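PDB 4YAH: D-methionine-binding lipoprotein MetQ from Escherichia coli, which binds methionine as the solute-binding component of an ATP-driven D-methionine permease. Local coordinates for residues 40-45 and 261-266. Sequence-based numbering, arbitrary orientation.
Sequences GAEQQV and KVFNGG
A single methyl group, CB of A41, reaches the far end of the F263 ring, 3.5 Å from CZ and 3.6 Å from CE1, and touches V262 CG2. E42 brings its CG to the edge of the F263 ring, 3.9 Å from CZ, while V45 CG2 lies 3.8 Å from F263 CE2. V262 completes the apolar patch with both branches: CG2 sits 3.7 Å from A41 CB and touches OE1 of Q44, whereas CG1, placed between the backbone N and carbonyl carbon (chi1 71°), approaches V45 CG2 at 4.0 Å. The start of helix 41-57, with G40 at its N-cap, meets the end of helix 253-262, closed by a Schellman motif with N264 as its C-prime residue, in a periplasmic binding protein fold. An alanine in place of V262, lacking CG1 and CG2, would probably leave a gap beside A41 CB and V45 CG2 and Q44 without this apolar neighbour. Beyond the ring edge, the extended chain of E42 carries its carboxylate into the methionine pocket, where OE1 is hydrogen-bonded to T204 OG1 and weakly to the ligand's amino nitrogen. F263 meets the ring of Y112, which like E42 lines the pocket, with planes about 60° apart.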
loop_
_atom_site.group_PDB
_atom_site.type_symbol
_atom_site.label_atom_id
_atom_site.label_comp_id
_atom_site.label_asym_id
_atom_site.label_seq_id
_atom_site.Cartn_x
_atom_site.Cartn_y
_atom_site.Cartn_z
ATOM N N GLY A 40 10.953 -3.320 4.550
ATOM C CA GLY A 40 10.674 -4.445 3.680
ATOM C C GLY A 40 11.038 -4.073 2.266
ATOM O O GLY A 40 11.935 -3.253 2.037
ATOM N N ALA A 41 10.321 -4.649 1.318
ATOM C CA ALA A 41 10.675 -4.507 -0.073
ATOM C C ALA A 41 10.544 -3.056 -0.522
ATOM O O ALA A 41 11.270 -2.634 -1.412
ATOM C CB ALA A 41 9.824 -5.399 -0.926
ATOM N N GLU A 42 9.632 -2.296 0.080
ATOM C CA GLU A 42 9.471 -0.895 -0.330
ATOM C C GLU A 42 10.711 -0.097 0.074
ATOM O O GLU A 42 11.150 0.792 -0.655
ATOM C CB GLU A 42 8.200 -0.266 0.255
ATOM C CG GLU A 42 6.921 -0.839 -0.397
ATOM C CD GLU A 42 5.629 -0.147 0.009
ATOM O OE1 GLU A 42 4.549 -0.749 -0.188
ATOM O OE2 GLU A 42 5.665 0.989 0.505
ATOM N N GLN A 43 11.293 -0.418 1.222
ATOM C CA GLN A 43 12.545 0.215 1.625
ATOM C C GLN A 43 13.659 -0.127 0.641
ATOM O O GLN A 43 14.471 0.730 0.300
ATOM C CB GLN A 43 12.949 -0.208 3.036
ATOM C CG GLN A 43 14.243 0.451 3.502
ATOM C CD GLN A 43 14.754 -0.114 4.806
ATOM O OE1 GLN A 43 14.045 -0.832 5.509
ATOM N NE2 GLN A 43 15.999 0.206 5.136
ATOM N N GLN A 44 13.704 -1.377 0.190
ATOM C CA GLN A 44 14.722 -1.782 -0.776
ATOM C C GLN A 44 14.614 -0.943 -2.049
ATOM O O GLN A 44 15.619 -0.514 -2.596
ATOM C CB GLN A 44 14.600 -3.260 -1.127
ATOM C CG GLN A 44 14.805 -4.206 0.034
ATOM C CD GLN A 44 14.499 -5.638 -0.367
ATOM O OE1 GLN A 44 14.917 -6.091 -1.437
ATOM N NE2 GLN A 44 13.739 -6.345 0.468
ATOM N N VAL A 45 13.391 -0.724 -2.523
ATOM C CA VAL A 45 13.180 0.054 -3.740
ATOM C C VAL A 45 13.609 1.494 -3.487
ATOM O O VAL A 45 14.235 2.114 -4.336
ATOM C CB VAL A 45 11.709 -0.023 -4.188
ATOM C CG1 VAL A 45 11.430 0.876 -5.379
ATOM C CG2 VAL A 45 11.358 -1.470 -4.542
ATOM N N LYS A 261 11.588 -6.742 -9.945
ATOM C CA LYS A 261 12.274 -7.926 -9.453
ATOM C C LYS A 261 11.750 -8.327 -8.076
ATOM O O LYS A 261 11.208 -9.421 -7.904
ATOM C CB LYS A 261 13.777 -7.669 -9.396
ATOM C CG LYS A 261 14.622 -8.908 -9.157
ATOM C CD LYS A 261 14.421 -9.946 -10.255
ATOM C CE LYS A 261 15.649 -10.833 -10.426
ATOM N NZ LYS A 261 16.140 -11.391 -9.132
ATOM N N VAL A 262 11.889 -7.441 -7.096
ATOM C CA VAL A 262 11.566 -7.812 -5.724
ATOM C C VAL A 262 10.070 -8.077 -5.537
ATOM O O VAL A 262 9.706 -8.901 -4.705
ATOM C CB VAL A 262 12.038 -6.743 -4.714
ATOM C CG1 VAL A 262 11.201 -5.492 -4.800
ATOM C CG2 VAL A 262 12.010 -7.314 -3.286
ATOM N N PHE A 263 9.201 -7.426 -6.320
ATOM C CA PHE A 263 7.760 -7.671 -6.190
ATOM C C PHE A 263 7.257 -8.695 -7.213
ATOM O O PHE A 263 6.053 -8.864 -7.382
ATOM C CB PHE A 263 6.969 -6.356 -6.316
ATOM C CG PHE A 263 7.161 -5.436 -5.150
ATOM C CD1 PHE A 263 6.661 -5.769 -3.909
ATOM C CD2 PHE A 263 7.855 -4.231 -5.289
ATOM C CE1 PHE A 263 6.851 -4.943 -2.817
ATOM C CE2 PHE A 263 8.045 -3.395 -4.203
ATOM C CZ PHE A 263 7.544 -3.744 -2.967
ATOM N N ASN A 264 8.181 -9.359 -7.900
ATOM C CA ASN A 264 7.818 -10.426 -8.832
ATOM C C ASN A 264 6.658 -10.014 -9.764
ATOM O O ASN A 264 5.631 -10.703 -9.861
ATOM C CB ASN A 264 7.475 -11.682 -8.028
ATOM C CG ASN A 264 7.227 -12.893 -8.905
ATOM O OD1 ASN A 264 7.893 -13.080 -9.925
ATOM N ND2 ASN A 264 6.259 -13.721 -8.514
ATOM N N GLY A 265 6.816 -8.863 -10.424
ATOM C CA GLY A 265 5.828 -8.378 -11.380
ATOM C C GLY A 265 4.623 -7.693 -10.757
ATOM O O GLY A 265 3.721 -7.252 -11.462
ATOM N N GLY A 266 4.619 -7.568 -9.434
ATOM C CA GLY A 266 3.485 -6.995 -8.734
ATOM C C GLY A 266 3.570 -5.488 -8.526
ATOM O O GLY A 266 2.876 -4.958 -7.657
#